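Local coordinates for protein Sam-dependent methyltransferases (Streptomyces davawensis jcm 4913, PDB 4D7K) that catalyses the two S-adenosyl methionine-dependent N-methylations that convert 8-amino-8-demethyl-D-riboflavin, through its monomethylated intermediate, into the antibiotic roseoflavin, at the interface of chains A and B. Numbering follows the deposited sequence. Chains: chain A/B, Sam-dependent methyltransferases.

The four contacts are patches of one two-fold symmetric homodimer interface, falling into two pairs, 1 with 2 and 3 with 4. C-alpha centres are about 15 Å apart within each pair, whereas contacts 1 and 4 are about 36 Å apart. Contacts 1 and 4 use the same elements with the chains exchanged, helix 60-72 against helix 293-305, with A:Arg68 in contact 1 and B:Arg68 in contact 4; the symmetry twin of contact 1 therefore adjoins contact 4. Helix 13-35 serves contacts 2 and 3. Dimerisation and methyltransferase regions thus engage across the subunits, which may couple dimer assembly to the catalytic part.

Contact 1: the interface of chains A and B. Residues chain A 68-69, 71-73, 78; chain B 293, 296-297.
B:Lys296 and A:Glu78 meet tip to tip where helix 293-305 of chain B passes helix 60-72 and strand 76-79 of chain A, a mixed charged and apolar patch of the homodimer interface. The ionic part centres on the ammonium NZ of B:Lys296, which donates to the carboxylate OE2 of A:Glu78 at 2.8 Å in a salt bridge, meeting that oxygen nearly along its C-O axis. A second salt bridge lies within chain B: NZ of B:Lys296 donates to OE2 of B:Glu293 at 3.1 Å, on the syn side and 22° out of the carboxylate plane. One ammonium therefore links two acids from different subunits and may offset their mutual repulsion.

The apolar part is the lysine stem. Its chain is extended beyond CG (chi2 173°), which carries CB, CG and CD past A:Arg68 before NZ reaches the acids. The stem lies across the arginine, roughly perpendicular to it, with CG of A:Arg68 3.7 Å from CD of B:Lys296. On the helix surface, the methyl CB of A:Ala69 packs against the backbone carbonyl O of B:Lys296 at 3.4 Å, and CG2 of B:Val297 lies near the carbonyl of A:Ala69. A:Gly72 brings its backbone beside B:Glu293, whose CB is 3.9 Å from CA of the glycine.

Water adds a bridge: water 1 is 2.6 Å from the backbone O of A:Ala71 and 2.7 Å from carboxylate OE1 of B:Glu293.

Contact 2: the interface of chains A and B. Residues chain A 30, 89, 92-93, 101, 105; chain B 13-14, 16-17, 20.
B:Leu17 inserts among A:Met89, A:Leu92, A:Leu93, A:Met101 and A:Leu30, an apolar patch of the O-methyltransferase dimerisation domain. It projects from helix 13-35 of chain B and has 110 Å² of its surface hidden by the partner. Its CB faces the terminal methyl CE of A:Met101 at 3.8 Å. CG follows, anti to the carbonyl carbon (chi1 -82°), and meets CG of A:Met89 at 3.6 Å; these two side chains cross obliquely. At the tip the leucine forks. CD1 reaches CB of A:Leu92 and, at 3.9 Å, CD2 of A:Leu93, while CD2 is directed to CD1 of A:Leu30 and also approaches CG of A:Met89.

One turn earlier on the same helix, B:Ala13 and B:Ala14, small side chains, are packed by A:Leu92 and A:Met101. CD1 of A:Leu92 lies 3.7 Å from CB of B:Ala13, and the sulfur SD of A:Met101 sits 3.7 Å from CA of B:Ala14.

The thioether of A:Met89 extends toward B:Arg16. Its SD lies 3.9 Å above one face of the guanidinium, offset toward the rim. That plane is steadied within chain B: NH2 of B:Arg16 donates to the phenol OH of B:Tyr20 at 3.1 Å, with the oxygen 6° out of the guanidinium plane. Water 2 bridges the hydroxyl OG1 of A:Thr105 and the backbone O of B:Leu17.

Contact 3: the interface of chains A and B. Residues chain A 121, 125; chain B 32, 35-36, 56, 58.
Helix 120-126 of chain A meets the end of helix 13-35 of chain B, with its following residue B:Leu36, and the end of helix 49-56 with the loop at B:Ser58. The chain B elements belong to the O-methyltransferase dimerisation domain, and the patch is a modest one, hiding 171 Å² summed over both sides.

A:Val121 divides its two methyls between neighbours. CG1, anti to the backbone N (chi1 172°), lies 4.0 Å from CD2 of B:Leu36, whereas CG2 faces the methyl CB of B:Ala32 at 3.9 Å. A:Val121 and B:Leu36 lie alongside, their side chains pointing opposite ways.

A:Arg125 runs antiparallel to B:Leu36 in the same manner. Its chain is extended from CG to NE (chi2 172°, chi3 164°), which lays one face of the guanidinium over methyl CD2 of B:Leu36, offset toward the NE and NH2 side: CZ of A:Arg125 is 3.8 Å from CD2 of B:Leu36. The backbone carbonyl O of B:Thr56 lies at the guanidinium edge, in its plane, but at 3.6 Å from NE of A:Arg125 it falls beyond hydrogen-bonding reach and may contribute a weak electrostatic attraction. Nearer the arginine backbone, CG of A:Arg125 lies 3.9 Å from the hydroxyl OG of B:Ser58. That hydroxyl is held from its own side by a hydrogen bond, 2.7 Å from OG1 of B:Thr56, in which either hydroxyl could be the donor.

Contact 4: the interface of chains A and B. Residues chain A 288, 299, 302-303, 308-309; chain B 61, 65-66, 68.
B:Arg65, from helix 60-72, enters a close-packed slot in chain A between A:Leu303 and A:Glu309, in the homodimer interface. Its guanidinium is covered on both faces: CG of A:Leu303 lies 4.2 Å above the centre of one, and CG of A:Glu309 is 3.4 Å above the other, toward the rim. A bend at chi3 (58°) turns the group toward A:Asp299 of helix 293-305. NE of B:Arg65 donates to carboxylate OD2 of A:Asp299 at 3.0 Å, from 36° above the carboxylate plane, and OD2 is itself tilted from the guanidinium plane; the companion bond from NH2 to OD1 is weak. A:Glu309 adds a longer salt bridge, its OE2 3.5 Å from NH1 of B:Arg65. The two carboxylates, one at NE and NH2 and one at NH1, may together balance the charge of B:Arg65.

The looser side is mediated by water. Water 4 joins OE2 of A:Glu309 to the hydroxyl OG of B:Ser61, which is itself 3.9 Å from that oxygen. Water 3 lies near both A:Asp299 OD2 and B:Arg68 NH1, although its very short distance to the latter makes that bond doubtful. CG2 of A:Ile288 lies over one face of the B:Arg68 guanidinium, offset toward the rim, 3.8 Å from CZ of B:Arg68.

Contact 1: the interface of chains A and B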
loop_
_atom_site.group_PDB
_atom_site.type_symbol
_atom_site.label_atom_id
_atom_site.label_comp_id
_atom_site.label_asym_id
_atom_site.label_seq_id
_atom_site.Cartn_x
_atom_site.Cartn_y
_atom_site.Cartn_z
ATOM N N ARG A 68 16.740 8.946 0.016
ATOM C CA ARG A 68 16.506 9.322 1.403
ATOM C C ARG A 68 15.176 8.746 1.914
ATOM O O ARG A 68 15.066 8.365 3.082
ATOM C CB ARG A 68 16.538 10.842 1.529
ATOM C CG ARG A 68 16.321 11.385 2.911
ATOM C CD ARG A 68 16.327 12.896 2.859
ATOM N NE ARG A 68 17.608 13.425 2.400
ATOM C CZ ARG A 68 17.736 14.507 1.638
ATOM N NH1 ARG A 68 16.657 15.165 1.234
ATOM N NH2 ARG A 68 18.939 14.926 1.274
ATOM N N ALA A 69 14.181 8.656 1.032
ATOM C CA ALA A 69 12.883 8.082 1.399
ATOM C C ALA A 69 13.020 6.588 1.659
ATOM O O ALA A 69 12.452 6.057 2.611
ATOM C CB ALA A 69 11.839 8.350 0.306
ATOM N N ALA A 71 15.643 5.233 2.723
ATOM C CA ALA A 71 16.325 5.169 4.011
ATOM C C ALA A 71 15.316 5.284 5.161
ATOM O O ALA A 71 15.366 4.514 6.125
ATOM C CB ALA A 71 17.386 6.262 4.107
ATOM N N GLY A 72 14.398 6.241 5.050
ATOM C CA GLY A 72 13.345 6.414 6.036
ATOM C C GLY A 72 12.519 5.156 6.242
ATOM O O GLY A 72 12.077 4.862 7.354
ATOM N N ALA A 73 12.325 4.405 5.164
ATOM C CA ALA A 73 11.550 3.171 5.213
ATOM C C ALA A 73 12.405 1.969 5.606
ATOM O O ALA A 73 11.926 0.837 5.574
ATOM C CB ALA A 73 10.886 2.923 3.874
ATOM N N GLU A 78 21.556 5.905 5.117
ATOM C CA GLU A 78 22.314 7.089 4.748
ATOM C C GLU A 78 23.722 6.970 5.317
ATOM O O GLU A 78 23.902 6.505 6.438
ATOM C CB GLU A 78 21.630 8.357 5.251
ATOM C CG GLU A 78 20.335 8.676 4.539
ATOM C CD GLU A 78 19.803 10.045 4.898
ATOM O OE1 GLU A 78 20.388 11.050 4.441
ATOM O OE2 GLU A 78 18.798 10.114 5.638
ATOM N N GLU B 293 12.285 9.896 10.188
ATOM C CA GLU B 293 12.205 8.925 9.102
ATOM C C GLU B 293 10.885 9.028 8.336
ATOM O O GLU B 293 10.853 8.886 7.113
ATOM C CB GLU B 293 12.390 7.507 9.649
ATOM C CG GLU B 293 13.685 7.316 10.439
ATOM C CD GLU B 293 14.908 7.868 9.717
ATOM O OE1 GLU B 293 15.370 7.240 8.738
ATOM O OE2 GLU B 293 15.404 8.939 10.127
ATOM N N LYS B 296 10.961 11.813 5.752
ATOM C CA LYS B 296 11.699 11.492 4.539
ATOM C C LYS B 296 10.822 10.712 3.560
ATOM O O LYS B 296 10.916 10.898 2.347
ATOM C CB LYS B 296 12.962 10.692 4.878
ATOM C CG LYS B 296 13.911 11.399 5.843
ATOM C CD LYS B 296 15.052 10.486 6.259
ATOM C CE LYS B 296 15.980 11.179 7.236
ATOM N NZ LYS B 296 16.977 10.235 7.809
ATOM N N VAL B 297 9.966 9.846 4.097
ATOM C CA VAL B 297 9.015 9.093 3.286
ATOM C C VAL B 297 7.948 9.999 2.677
ATOM O O VAL B 297 7.608 9.863 1.504
ATOM C CB VAL B 297 8.319 7.994 4.114
ATOM C CG1 VAL B 297 7.228 7.322 3.296
ATOM C CG2 VAL B 297 9.337 6.976 4.600
HETATM O O HOH W 1 16.561 4.855 8.431
#

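Contact 2: the interface of chains A and B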
loop_
_atom_site.group_PDB
_atom_site.type_symbol
_atom_site.label_atom_id
_atom_site.label_comp_id
_atom_site.label_asym_id
_atom_site.label_seq_id
_atom_site.Cartn_x
_atom_site.Cartn_y
_atom_site.Cartn_z
ATOM N N LEU A 30 9.729 1.323 -2.668
ATOM C CA LEU A 30 10.452 0.069 -2.817
ATOM C C LEU A 30 10.399 -0.435 -4.261
ATOM O O LEU A 30 11.349 -1.051 -4.751
ATOM C CB LEU A 30 9.887 -0.980 -1.863
ATOM C CG LEU A 30 9.964 -0.645 -0.370
ATOM C CD1 LEU A 30 9.218 -1.683 0.440
ATOM C CD2 LEU A 30 11.407 -0.575 0.064
ATOM N N MET A 89 16.560 -4.927 4.722
ATOM C CA MET A 89 15.368 -5.079 3.895
ATOM C C MET A 89 15.675 -4.832 2.413
ATOM O O MET A 89 15.139 -5.512 1.536
ATOM C CB MET A 89 14.264 -4.132 4.383
ATOM C CG MET A 89 12.867 -4.513 3.928
ATOM S SD MET A 89 11.559 -3.514 4.684
ATOM C CE MET A 89 11.807 -1.959 3.833
ATOM N N LEU A 92 17.219 -7.850 0.501
ATOM C CA LEU A 92 16.299 -8.864 -0.010
ATOM C C LEU A 92 15.674 -8.463 -1.345
ATOM O O LEU A 92 14.975 -9.258 -1.976
ATOM C CB LEU A 92 15.193 -9.141 1.008
ATOM C CG LEU A 92 15.624 -9.700 2.362
ATOM C CD1 LEU A 92 14.423 -9.823 3.295
ATOM C CD2 LEU A 92 16.326 -11.039 2.189
ATOM N N LEU A 93 15.913 -7.227 -1.767
ATOM C CA LEU A 93 15.370 -6.748 -3.026
ATOM C C LEU A 93 16.403 -6.888 -4.141
ATOM O O LEU A 93 16.200 -6.393 -5.249
ATOM C CB LEU A 93 14.893 -5.298 -2.898
ATOM C CG LEU A 93 13.717 -5.086 -1.939
ATOM C CD1 LEU A 93 13.283 -3.630 -1.893
ATOM C CD2 LEU A 93 12.546 -5.968 -2.322
ATOM N N MET A 101 13.153 -11.327 -2.396
ATOM C CA MET A 101 11.734 -10.997 -2.369
ATOM C C MET A 101 11.450 -9.844 -3.327
ATOM O O MET A 101 10.502 -9.086 -3.141
ATOM C CB MET A 101 11.291 -10.646 -0.942
ATOM C CG MET A 101 11.296 -11.861 -0.009
ATOM S SD MET A 101 10.886 -11.512 1.711
ATOM C CE MET A 101 9.126 -11.202 1.583
ATOM N N THR A 105 7.645 -7.655 -4.664
ATOM C CA THR A 105 7.710 -6.228 -4.382
ATOM C C THR A 105 7.571 -5.405 -5.667
ATOM O O THR A 105 7.087 -4.276 -5.633
ATOM C CB THR A 105 9.023 -5.882 -3.639
ATOM O OG1 THR A 105 9.121 -6.693 -2.462
ATOM C CG2 THR A 105 9.057 -4.424 -3.222
ATOM N N ALA B 13 13.222 -8.516 8.334
ATOM C CA ALA B 13 13.081 -7.824 7.055
ATOM C C ALA B 13 12.083 -8.538 6.141
ATOM O O ALA B 13 11.262 -7.892 5.490
ATOM C CB ALA B 13 14.438 -7.697 6.366
ATOM N N ALA B 14 12.146 -9.866 6.116
ATOM C CA ALA B 14 11.258 -10.669 5.278
ATOM C C ALA B 14 9.787 -10.437 5.625
ATOM O O ALA B 14 8.951 -10.264 4.735
ATOM C CB ALA B 14 11.607 -12.153 5.408
ATOM N N ARG B 16 8.562 -7.801 7.076
ATOM C CA ARG B 16 8.183 -6.426 6.779
ATOM C C ARG B 16 7.838 -6.247 5.295
ATOM O O ARG B 16 6.873 -5.571 4.956
ATOM C CB ARG B 16 9.299 -5.465 7.190
ATOM C CG ARG B 16 9.484 -5.341 8.695
ATOM C CD ARG B 16 10.400 -4.180 9.030
ATOM N NE ARG B 16 9.991 -2.971 8.321
ATOM C CZ ARG B 16 10.660 -1.824 8.348
ATOM N NH1 ARG B 16 11.777 -1.724 9.058
ATOM N NH2 ARG B 16 10.211 -0.777 7.665
ATOM N N LEU B 17 8.626 -6.858 4.416
ATOM C CA LEU B 17 8.354 -6.812 2.985
ATOM C C LEU B 17 7.032 -7.488 2.643
ATOM O O LEU B 17 6.231 -6.943 1.891
ATOM C CB LEU B 17 9.492 -7.468 2.204
ATOM C CG LEU B 17 10.704 -6.569 1.960
ATOM C CD1 LEU B 17 11.805 -7.313 1.224
ATOM C CD2 LEU B 17 10.294 -5.316 1.188
ATOM N N TYR B 20 4.137 -5.251 3.661
ATOM C CA TYR B 20 3.890 -4.136 2.747
ATOM C C TYR B 20 3.072 -4.588 1.542
ATOM O O TYR B 20 2.237 -3.841 1.036
ATOM C CB TYR B 20 5.201 -3.504 2.270
ATOM C CG TYR B 20 5.842 -2.599 3.290
ATOM C CD1 TYR B 20 5.148 -1.519 3.816
ATOM C CD2 TYR B 20 7.144 -2.818 3.722
ATOM C CE1 TYR B 20 5.728 -0.687 4.751
ATOM C CE2 TYR B 20 7.735 -1.988 4.658
ATOM C CZ TYR B 20 7.024 -0.926 5.166
ATOM O OH TYR B 20 7.606 -0.098 6.094
HETATM O O HOH W 2 7.067 -5.775 -0.531
#

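Contact 3: the interface of chains A and B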
loop_
_atom_site.group_PDB
_atom_site.type_symbol
_atom_site.label_atom_id
_atom_site.label_comp_id
_atom_site.label_asym_id
_atom_site.label_seq_id
_atom_site.Cartn_x
_atom_site.Cartn_y
_atom_site.Cartn_z
ATOM N N VAL A 121 -13.563 -2.011 -8.524
ATOM C CA VAL A 121 -14.967 -1.617 -8.445
ATOM C C VAL A 121 -15.761 -2.107 -9.652
ATOM O O VAL A 121 -16.845 -2.674 -9.503
ATOM C CB VAL A 121 -15.114 -0.086 -8.334
ATOM C CG1 VAL A 121 -16.573 0.316 -8.445
ATOM C CG2 VAL A 121 -14.526 0.415 -7.025
ATOM N N ARG A 125 -18.718 -4.881 -9.949
ATOM C CA ARG A 125 -19.954 -4.484 -10.618
ATOM C C ARG A 125 -20.272 -5.342 -11.841
ATOM O O ARG A 125 -21.435 -5.603 -12.131
ATOM C CB ARG A 125 -19.885 -3.010 -11.023
ATOM C CG ARG A 125 -20.236 -2.056 -9.895
ATOM C CD ARG A 125 -19.976 -0.605 -10.261
ATOM N NE ARG A 125 -20.657 0.300 -9.340
ATOM C CZ ARG A 125 -20.339 1.578 -9.171
ATOM N NH1 ARG A 125 -19.334 2.108 -9.856
ATOM N NH2 ARG A 125 -21.019 2.324 -8.308
ATOM N N ALA B 32 -12.094 0.705 -2.569
ATOM C CA ALA B 32 -13.266 0.239 -3.309
ATOM C C ALA B 32 -14.519 0.292 -2.446
ATOM O O ALA B 32 -15.604 0.606 -2.931
ATOM C CB ALA B 32 -13.039 -1.172 -3.830
ATOM N N LYS B 35 -15.548 3.977 -2.397
ATOM C CA LYS B 35 -16.086 4.440 -3.681
ATOM C C LYS B 35 -17.486 3.891 -3.948
ATOM O O LYS B 35 -18.290 4.536 -4.619
ATOM C CB LYS B 35 -15.162 4.054 -4.840
ATOM C CG LYS B 35 -13.790 4.701 -4.806
ATOM C CD LYS B 35 -13.869 6.213 -4.911
ATOM C CE LYS B 35 -14.384 6.638 -6.271
ATOM N NZ LYS B 35 -14.236 8.104 -6.475
ATOM N N LEU B 36 -17.770 2.695 -3.437
ATOM C CA LEU B 36 -19.102 2.104 -3.560
ATOM C C LEU B 36 -20.046 2.609 -2.469
ATOM O O LEU B 36 -21.195 2.182 -2.388
ATOM C CB LEU B 36 -19.017 0.580 -3.507
ATOM C CG LEU B 36 -18.458 -0.095 -4.758
ATOM C CD1 LEU B 36 -17.983 -1.495 -4.426
ATOM C CD2 LEU B 36 -19.527 -0.144 -5.829
ATOM N N THR B 56 -25.796 -1.275 -5.008
ATOM C CA THR B 56 -24.566 -0.855 -5.685
ATOM C C THR B 56 -24.540 -1.286 -7.153
ATOM O O THR B 56 -23.739 -0.780 -7.939
ATOM C CB THR B 56 -23.297 -1.414 -4.983
ATOM O OG1 THR B 56 -23.294 -2.846 -5.036
ATOM C CG2 THR B 56 -23.229 -0.960 -3.525
ATOM N N SER B 58 -24.057 -4.561 -8.157
ATOM C CA SER B 58 -22.907 -5.458 -8.219
ATOM C C SER B 58 -23.300 -6.925 -8.354
ATOM O O SER B 58 -24.417 -7.320 -8.013
ATOM C CB SER B 58 -22.039 -5.293 -6.968
ATOM O OG SER B 58 -21.600 -3.957 -6.808
#

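Contact 4: the interface of chains A and B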
loop_
_atom_site.group_PDB
_atom_site.type_symbol
_atom_site.label_atom_id
_atom_site.label_comp_id
_atom_site.label_asym_id
_atom_site.label_seq_id
_atom_site.Cartn_x
_atom_site.Cartn_y
_atom_site.Cartn_z
ATOM N N ILE A 288 -12.838 -21.150 1.781
ATOM C CA ILE A 288 -13.815 -20.123 2.125
ATOM C C ILE A 288 -14.624 -20.538 3.345
ATOM O O ILE A 288 -15.214 -21.618 3.370
ATOM C CB ILE A 288 -14.780 -19.836 0.955
ATOM C CG1 ILE A 288 -14.006 -19.393 -0.293
ATOM C CG2 ILE A 288 -15.811 -18.785 1.358
ATOM C CD1 ILE A 288 -13.341 -18.045 -0.144
ATOM N N ASP A 299 -7.834 -13.141 -0.983
ATOM C CA ASP A 299 -8.752 -13.545 -2.045
ATOM C C ASP A 299 -8.949 -12.401 -3.038
ATOM O O ASP A 299 -9.465 -12.603 -4.139
ATOM C CB ASP A 299 -10.102 -13.987 -1.476
ATOM C CG ASP A 299 -10.984 -14.669 -2.525
ATOM O OD1 ASP A 299 -10.434 -15.293 -3.456
ATOM O OD2 ASP A 299 -12.225 -14.584 -2.423
ATOM N N MET A 302 -7.162 -13.120 -6.267
ATOM C CA MET A 302 -7.950 -13.989 -7.131
ATOM C C MET A 302 -9.015 -13.190 -7.863
ATOM O O MET A 302 -9.290 -13.433 -9.032
ATOM C CB MET A 302 -8.601 -15.104 -6.312
ATOM C CG MET A 302 -7.621 -15.887 -5.463
ATOM S SD MET A 302 -6.884 -17.239 -6.388
ATOM C CE MET A 302 -8.325 -18.294 -6.573
ATOM N N LEU A 303 -9.602 -12.228 -7.162
ATOM C CA LEU A 303 -10.675 -11.410 -7.713
ATOM C C LEU A 303 -10.159 -10.467 -8.798
ATOM O O LEU A 303 -10.840 -10.209 -9.786
ATOM C CB LEU A 303 -11.343 -10.613 -6.591
ATOM C CG LEU A 303 -12.801 -10.194 -6.751
ATOM C CD1 LEU A 303 -13.417 -10.010 -5.381
ATOM C CD2 LEU A 303 -12.903 -8.910 -7.546
ATOM N N GLY A 308 -10.629 -17.912 -11.681
ATOM C CA GLY A 308 -10.862 -18.997 -10.747
ATOM C C GLY A 308 -11.235 -18.522 -9.354
ATOM O O GLY A 308 -11.029 -17.358 -9.004
ATOM N N GLU A 309 -11.772 -19.437 -8.551
ATOM C CA GLU A 309 -12.259 -19.100 -7.221
ATOM C C GLU A 309 -11.967 -20.209 -6.204
ATOM O O GLU A 309 -11.894 -21.386 -6.558
ATOM C CB GLU A 309 -13.762 -18.818 -7.283
ATOM C CG GLU A 309 -14.329 -18.095 -6.074
ATOM C CD GLU A 309 -15.811 -17.798 -6.219
ATOM O OE1 GLU A 309 -16.439 -18.340 -7.153
ATOM O OE2 GLU A 309 -16.349 -17.022 -5.402
ATOM N N SER B 61 -21.983 -12.475 -5.862
ATOM C CA SER B 61 -20.924 -13.400 -5.475
ATOM C C SER B 61 -19.579 -12.699 -5.319
ATOM O O SER B 61 -18.780 -13.062 -4.456
ATOM C CB SER B 61 -20.797 -14.533 -6.489
ATOM O OG SER B 61 -19.800 -15.453 -6.079
ATOM N N ARG B 65 -17.232 -11.293 -1.711
ATOM C CA ARG B 65 -15.799 -11.526 -1.563
ATOM C C ARG B 65 -15.060 -10.238 -1.199
ATOM O O ARG B 65 -14.095 -10.255 -0.430
ATOM C CB ARG B 65 -15.234 -12.136 -2.844
ATOM C CG ARG B 65 -15.792 -13.522 -3.139
ATOM C CD ARG B 65 -15.426 -13.985 -4.534
ATOM N NE ARG B 65 -13.981 -14.014 -4.727
ATOM C CZ ARG B 65 -13.383 -14.390 -5.854
ATOM N NH1 ARG B 65 -14.107 -14.773 -6.896
ATOM N NH2 ARG B 65 -12.060 -14.382 -5.936
ATOM N N LEU B 66 -15.528 -9.120 -1.742
ATOM C CA LEU B 66 -14.981 -7.815 -1.399
ATOM C C LEU B 66 -15.341 -7.428 0.037
ATOM O O LEU B 66 -14.496 -6.949 0.798
ATOM C CB LEU B 66 -15.494 -6.761 -2.382
ATOM C CG LEU B 66 -15.040 -5.315 -2.190
ATOM C CD1 LEU B 66 -13.550 -5.187 -2.414
ATOM C CD2 LEU B 66 -15.800 -4.416 -3.148
ATOM N N ARG B 68 -16.118 -9.424 2.458
ATOM C CA ARG B 68 -15.383 -10.334 3.325
ATOM C C ARG B 68 -13.925 -9.902 3.509
ATOM O O ARG B 68 -13.375 -10.020 4.601
ATOM C CB ARG B 68 -15.449 -11.745 2.756
ATOM C CG ARG B 68 -15.106 -12.827 3.738
ATOM C CD ARG B 68 -15.103 -14.174 3.045
ATOM N NE ARG B 68 -16.444 -14.631 2.686
ATOM C CZ ARG B 68 -16.781 -15.078 1.479
ATOM N NH1 ARG B 68 -15.880 -15.120 0.506
ATOM N NH2 ARG B 68 -18.020 -15.484 1.243
HETATM O O HOH W 3 -13.500 -14.786 0.140
HETATM O O HOH W 4 -17.523 -14.749 -7.030
#